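Local structure of SYE1 (Shewanella oneidensis, 4AWT) at residues L101-I113 with I119-V133. The protein probably reduces activated carbon-carbon double bonds with FMN and electrons from NADH or NADPH, as Old Yellow Enzyme relatives do. The protein carries 1 engineered substitution. Numbering follows the deposited sequence. Where two conformers were deposited one is given.
Sequences LWHVGRVTHPDNI and ISSSTLKAENVKVFV. With BOG (octyl beta-D-glucopyranoside), chain D.
Arg106 reaches the 119-133 segment with an extended chain and donates from NH1 to the carbonyl of Leu124 (Arg106 NH1 to Leu124 O 2.9 Å). The N-H...O angle of 147° and a donor well above the carbonyl plane mark a bent bond. Ala126 lies over one face of the guanidinium, its CB 3.6 Å from Arg106 NE, while Leu124 CB meets the edge, so the group is held from two directions. Replacing Arg106 with an alanine would probably leave Leu124 O without this donor and open a gap beside Ala126. One water links Arg106 O to Ala126 N.

Apolar packing is tight where Val107 CG1, anti to its own backbone N (chi1 -177°), meets Val131 CG1 at 3.7 Å. Val133 continues this apolar surface under Asn112, whose ND2 gives a nearly straight bond to Phe132 O (3.0 Å, 169°). Toward solvent the contact thins: exposed Asp111 meets Val133 chiefly through its CB, 3.9 Å from Val133 CG1.

The 101-113 segment leaves barrel strand 96-102 through a type II' turn from Val104 to Val107, and strand 130-133 pairs antiparallel with 141-144. This is a beta-alpha loop of a TIM barrel, with the Phe132 side chain about 8 Å from the bound FMN.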
loop_
_atom_site.group_PDB
_atom_site.type_symbol
_atom_site.label_atom_id
_atom_site.label_comp_id
_atom_site.label_asym_id
_atom_site.label_seq_id
_atom_site.Cartn_x
_atom_site.Cartn_y
_atom_site.Cartn_z
ATOM N N LEU A 101 4.085 -4.732 1.268
ATOM C CA LEU A 101 4.119 -5.599 2.444
ATOM C C LEU A 101 3.159 -5.070 3.495
ATOM O O LEU A 101 3.258 -3.911 3.913
ATOM C CB LEU A 101 5.530 -5.666 2.997
ATOM C CG LEU A 101 6.614 -6.076 2.021
ATOM C CD1 LEU A 101 7.950 -6.188 2.757
ATOM C CD2 LEU A 101 6.287 -7.376 1.305
ATOM N N TRP A 102 2.256 -5.945 3.944
ATOM C CA TRP A 102 1.113 -5.526 4.747
ATOM C C TRP A 102 1.095 -6.210 6.119
ATOM O O TRP A 102 1.173 -7.437 6.213
ATOM C CB TRP A 102 -0.191 -5.871 4.035
ATOM C CG TRP A 102 -1.363 -5.007 4.344
ATOM C CD1 TRP A 102 -1.462 -3.875 5.094
ATOM C CD2 TRP A 102 -2.656 -5.228 3.779
ATOM N NE1 TRP A 102 -2.742 -3.375 5.020
ATOM C CE2 TRP A 102 -3.479 -4.173 4.206
ATOM C CE3 TRP A 102 -3.179 -6.205 2.922
ATOM C CZ2 TRP A 102 -4.808 -4.075 3.786
ATOM C CZ3 TRP A 102 -4.491 -6.074 2.516
ATOM C CH2 TRP A 102 -5.265 -5.056 2.934
ATOM N N HIS A 103 0.861 -5.404 7.149
ATOM C CA HIS A 103 0.380 -5.894 8.446
ATOM C C HIS A 103 -0.712 -4.931 8.868
ATOM O O HIS A 103 -0.479 -3.735 9.037
ATOM C CB HIS A 103 1.471 -5.981 9.512
ATOM C CG HIS A 103 1.061 -6.790 10.714
ATOM N ND1 HIS A 103 -0.078 -6.616 11.367
ATOM C CD2 HIS A 103 1.729 -7.831 11.263
ATOM C CE1 HIS A 103 -0.128 -7.500 12.339
ATOM N NE2 HIS A 103 0.958 -8.260 12.310
ATOM N N VAL A 104 -1.928 -5.461 9.022
ATOM C CA VAL A 104 -3.079 -4.644 9.327
ATOM C C VAL A 104 -3.226 -4.268 10.788
ATOM O O VAL A 104 -4.049 -3.397 11.119
ATOM C CB VAL A 104 -4.374 -5.329 8.865
ATOM C CG1 VAL A 104 -4.350 -5.576 7.361
ATOM C CG2 VAL A 104 -4.631 -6.605 9.675
ATOM N N GLY A 105 -2.520 -4.895 11.689
ATOM C CA GLY A 105 -2.658 -4.668 13.112
ATOM C C GLY A 105 -4.064 -4.916 13.522
ATOM O O GLY A 105 -4.657 -5.976 13.274
ATOM N N ARG A 106 -4.689 -3.909 14.169
ATOM C CA ARG A 106 -6.014 -4.060 14.724
ATOM C C ARG A 106 -7.132 -4.006 13.717
ATOM O O ARG A 106 -8.298 -4.227 14.085
ATOM C CB ARG A 106 -6.279 -2.963 15.776
ATOM C CG ARG A 106 -6.482 -1.597 15.157
ATOM C CD ARG A 106 -6.492 -0.519 16.221
ATOM N NE ARG A 106 -6.606 0.786 15.610
ATOM C CZ ARG A 106 -6.744 1.907 16.271
ATOM N NH1 ARG A 106 -6.753 1.939 17.590
ATOM N NH2 ARG A 106 -6.838 3.052 15.569
ATOM N N VAL A 107 -6.837 -3.701 12.443
ATOM C CA VAL A 107 -7.902 -3.592 11.431
ATOM C C VAL A 107 -8.098 -4.959 10.799
ATOM O O VAL A 107 -7.659 -5.249 9.694
ATOM C CB VAL A 107 -7.598 -2.486 10.428
ATOM C CG1 VAL A 107 -8.748 -2.360 9.457
ATOM C CG2 VAL A 107 -7.324 -1.166 11.115
ATOM N N THR A 108 -8.730 -5.837 11.574
ATOM C CA THR A 108 -8.996 -7.206 11.187
ATOM C C THR A 108 -10.047 -7.764 12.143
ATOM O O THR A 108 -10.582 -7.109 13.026
ATOM C CB THR A 108 -7.717 -8.025 11.138
ATOM O OG1 THR A 108 -8.018 -9.260 10.485
ATOM C CG2 THR A 108 -7.112 -8.271 12.512
ATOM N N HIS A 109 -10.354 -9.016 11.894
ATOM C CA HIS A 109 -11.295 -9.802 12.673
ATOM C C HIS A 109 -10.638 -11.148 12.909
ATOM O O HIS A 109 -9.957 -11.634 11.993
ATOM C CB HIS A 109 -12.603 -9.951 11.908
ATOM C CG HIS A 109 -13.657 -10.617 12.651
ATOM N ND1 HIS A 109 -13.795 -11.920 12.765
ATOM C CD2 HIS A 109 -14.718 -10.134 13.330
ATOM C CE1 HIS A 109 -14.785 -12.303 13.508
ATOM N NE2 HIS A 109 -15.421 -11.191 13.871
ATOM N N PRO A 110 -10.837 -11.786 14.053
ATOM C CA PRO A 110 -10.262 -13.110 14.300
ATOM C C PRO A 110 -10.465 -14.113 13.187
ATOM O O PRO A 110 -9.603 -14.979 12.958
ATOM C CB PRO A 110 -10.939 -13.533 15.642
ATOM C CG PRO A 110 -11.046 -12.193 16.310
ATOM C CD PRO A 110 -11.557 -11.271 15.236
ATOM N N ASP A 111 -11.519 -14.140 12.506
ATOM C CA ASP A 111 -11.843 -15.034 11.422
ATOM C C ASP A 111 -10.785 -14.925 10.317
ATOM O O ASP A 111 -10.615 -15.899 9.596
ATOM C CB ASP A 111 -13.203 -14.797 10.826
ATOM C CG ASP A 111 -14.364 -15.177 11.622
ATOM O OD1 ASP A 111 -14.201 -15.722 12.742
ATOM O OD2 ASP A 111 -15.545 -14.984 11.156
ATOM N N ASN A 112 -10.117 -13.806 10.160
ATOM C CA ASN A 112 -9.094 -13.672 9.141
ATOM C C ASN A 112 -7.715 -14.008 9.597
ATOM O O ASN A 112 -6.809 -14.049 8.779
ATOM C CB ASN A 112 -9.132 -12.226 8.611
ATOM C CG ASN A 112 -10.340 -11.912 7.799
ATOM O OD1 ASN A 112 -10.904 -12.811 7.164
ATOM N ND2 ASN A 112 -10.753 -10.664 7.734
ATOM N N ILE A 113 -7.528 -14.244 10.905
ATOM C CA ILE A 113 -6.227 -14.469 11.477
ATOM C C ILE A 113 -6.230 -15.697 12.393
ATOM O O ILE A 113 -5.660 -15.741 13.463
ATOM C CB ILE A 113 -5.663 -13.226 12.174
ATOM C CG1 ILE A 113 -6.555 -12.691 13.297
ATOM C CG2 ILE A 113 -5.397 -12.112 11.137
ATOM C CD1 ILE A 113 -5.885 -11.649 14.150
ATOM N N ILE A 119 -3.411 -7.642 16.976
ATOM C CA ILE A 119 -2.396 -6.918 17.707
ATOM C C ILE A 119 -2.351 -5.472 17.263
ATOM O O ILE A 119 -2.673 -5.129 16.116
ATOM C CB ILE A 119 -1.015 -7.556 17.586
ATOM C CG1 ILE A 119 -0.437 -7.590 16.165
ATOM C CG2 ILE A 119 -1.064 -8.985 18.179
ATOM C CD1 ILE A 119 0.980 -8.039 16.027
ATOM N N SER A 120 -1.863 -4.618 18.174
ATOM C CA SER A 120 -1.705 -3.195 17.869
ATOM C C SER A 120 -0.642 -2.611 18.768
ATOM O O SER A 120 -0.033 -3.290 19.599
ATOM C CB SER A 120 -3.027 -2.482 18.010
ATOM O OG SER A 120 -2.992 -1.139 17.513
ATOM N N SER A 121 -0.439 -1.295 18.634
ATOM C CA SER A 121 0.396 -0.582 19.606
ATOM C C SER A 121 -0.227 -0.691 21.000
ATOM O O SER A 121 0.488 -0.834 21.987
ATOM C CB SER A 121 0.542 0.849 19.171
ATOM O OG SER A 121 -0.778 1.407 19.015
ATOM N N SER A 122 -1.534 -0.565 21.071
ATOM C CA SER A 122 -2.326 -0.418 22.250
ATOM C C SER A 122 -3.500 -1.331 22.250
ATOM O O SER A 122 -3.732 -2.075 21.292
ATOM C CB SER A 122 -2.812 1.052 22.298
ATOM O OG SER A 122 -1.574 1.801 22.399
ATOM N N THR A 123 -4.349 -1.265 23.254
ATOM C CA THR A 123 -5.595 -2.029 23.290
ATOM C C THR A 123 -6.783 -1.246 22.774
ATOM O O THR A 123 -7.929 -1.483 23.113
ATOM C CB THR A 123 -5.910 -2.576 24.705
ATOM O OG1 THR A 123 -6.055 -1.475 25.577
ATOM C CG2 THR A 123 -4.785 -3.493 25.125
ATOM N N LEU A 124 -6.605 -0.274 21.912
ATOM C CA LEU A 124 -7.657 0.596 21.411
ATOM C C LEU A 124 -8.235 -0.051 20.171
ATOM O O LEU A 124 -7.535 -0.309 19.201
ATOM C CB LEU A 124 -7.083 1.971 21.062
ATOM C CG LEU A 124 -6.567 2.822 22.231
ATOM C CD1 LEU A 124 -5.788 4.000 21.680
ATOM C CD2 LEU A 124 -7.718 3.249 23.103
ATOM N N LYS A 125 -9.528 -0.286 20.170
ATOM C CA LYS A 125 -10.261 -0.680 18.968
ATOM C C LYS A 125 -10.333 0.467 17.987
ATOM O O LYS A 125 -10.519 1.632 18.343
ATOM C CB LYS A 125 -11.663 -1.062 19.412
ATOM C CG LYS A 125 -12.538 -1.562 18.294
ATOM C CD LYS A 125 -13.952 -1.792 18.768
ATOM C CE LYS A 125 -14.860 -2.190 17.633
ATOM N NZ LYS A 125 -16.184 -2.618 18.169
ATOM N N ALA A 126 -10.189 0.127 16.686
ATOM C CA ALA A 126 -10.455 1.146 15.654
ATOM C C ALA A 126 -11.947 1.437 15.634
ATOM O O ALA A 126 -12.755 0.516 15.428
ATOM C CB ALA A 126 -10.009 0.659 14.314
ATOM N N GLU A 127 -12.331 2.699 15.804
ATOM C CA GLU A 127 -13.731 3.042 15.910
ATOM C C GLU A 127 -14.362 3.236 14.551
ATOM O O GLU A 127 -13.784 3.833 13.661
ATOM C CB GLU A 127 -13.851 4.292 16.811
ATOM C CG GLU A 127 -13.442 4.061 18.252
ATOM C CD GLU A 127 -14.173 3.058 19.096
ATOM O OE1 GLU A 127 -15.265 2.594 18.676
ATOM O OE2 GLU A 127 -13.721 2.690 20.215
ATOM N N ASN A 128 -15.543 2.720 14.384
ATOM C CA ASN A 128 -16.323 2.895 13.150
ATOM C C ASN A 128 -15.609 2.346 11.942
ATOM O O ASN A 128 -15.584 3.001 10.853
ATOM C CB ASN A 128 -16.736 4.352 12.967
ATOM C CG ASN A 128 -17.596 4.880 14.080
ATOM O OD1 ASN A 128 -18.632 4.279 14.378
ATOM N ND2 ASN A 128 -17.117 5.996 14.666
ATOM N N VAL A 129 -15.045 1.133 12.111
ATOM C CA VAL A 129 -14.320 0.453 11.050
ATOM C C VAL A 129 -14.845 -0.942 10.901
ATOM O O VAL A 129 -15.051 -1.651 11.878
ATOM C CB VAL A 129 -12.812 0.433 11.353
ATOM C CG1 VAL A 129 -12.028 -0.287 10.266
ATOM C CG2 VAL A 129 -12.281 1.887 11.499
ATOM N N LYS A 130 -14.981 -1.352 9.628
ATOM C CA LYS A 130 -15.351 -2.727 9.289
ATOM C C LYS A 130 -14.263 -3.304 8.345
ATOM O O LYS A 130 -13.647 -2.589 7.558
ATOM C CB LYS A 130 -16.706 -2.806 8.634
ATOM C CG LYS A 130 -17.825 -2.340 9.572
ATOM C CD LYS A 130 -19.228 -2.543 9.017
ATOM C CE LYS A 130 -20.267 -1.987 10.009
ATOM N NZ LYS A 130 -21.642 -2.054 9.417
ATOM N N VAL A 131 -14.125 -4.593 8.439
ATOM C CA VAL A 131 -13.406 -5.413 7.473
ATOM C C VAL A 131 -14.396 -6.417 6.883
ATOM O O VAL A 131 -15.594 -6.303 7.098
ATOM C CB VAL A 131 -12.149 -6.072 8.051
ATOM C CG1 VAL A 131 -11.179 -4.990 8.530
ATOM C CG2 VAL A 131 -12.481 -7.033 9.146
ATOM N N PHE A 132 -13.894 -7.379 6.104
ATOM C CA PHE A 132 -14.784 -8.412 5.625
ATOM C C PHE A 132 -14.073 -9.765 5.792
ATOM O O PHE A 132 -12.847 -9.870 5.746
ATOM C CB PHE A 132 -15.310 -8.187 4.211
ATOM C CG PHE A 132 -14.250 -8.038 3.120
ATOM C CD1 PHE A 132 -13.624 -9.129 2.570
ATOM C CD2 PHE A 132 -13.911 -6.773 2.661
ATOM C CE1 PHE A 132 -12.672 -8.983 1.558
ATOM C CE2 PHE A 132 -12.996 -6.635 1.664
ATOM C CZ PHE A 132 -12.369 -7.715 1.094
ATOM N N VAL A 133 -14.907 -10.780 5.943
ATOM C CA VAL A 133 -14.492 -12.148 6.192
ATOM C C VAL A 133 -15.183 -13.045 5.217
ATOM O O VAL A 133 -16.155 -12.692 4.558
ATOM C CB VAL A 133 -14.819 -12.569 7.653
ATOM C CG1 VAL A 133 -14.137 -11.677 8.673
ATOM C CG2 VAL A 133 -16.323 -12.644 7.844
HETATM C C1 BOG D . -10.899 -1.519 2.139
HETATM O O1 BOG D . -12.181 -1.425 1.581
HETATM C C2 BOG D . -9.992 -2.398 1.338
HETATM O O2 BOG D . -10.432 -3.739 1.337
HETATM C C3 BOG D . -8.554 -2.414 1.883
HETATM O O3 BOG D . -7.695 -3.054 0.981
HETATM C C4 BOG D . -8.076 -0.959 1.979
HETATM O O4 BOG D . -6.809 -0.946 2.545
HETATM C C5 BOG D . -9.047 -0.085 2.766
HETATM O O5 BOG D . -10.294 -0.183 2.107
HETATM C C6 BOG D . -8.597 1.353 2.821
HETATM O O6 BOG D . -9.536 2.015 3.650
HETATM C "C1'" BOG D . -13.204 -1.121 2.500
HETATM C "C2'" BOG D . -14.621 -1.192 1.938
HETATM C "C3'" BOG D . -14.795 -0.502 0.620
HETATM C "C4'" BOG D . -16.181 -0.143 0.098
HETATM C "C5'" BOG D . -16.371 -0.857 -1.244
HETATM C "C6'" BOG D . -17.419 -1.964 -1.121
HETATM C "C7'" BOG D . -17.577 -2.692 -2.469
HETATM C "C8'" BOG D . -18.957 -3.337 -2.437
HETATM O O HOH W 1 -3.262 -8.405 13.901
HETATM O O HOH W 2 -9.662 -2.689 16.097
#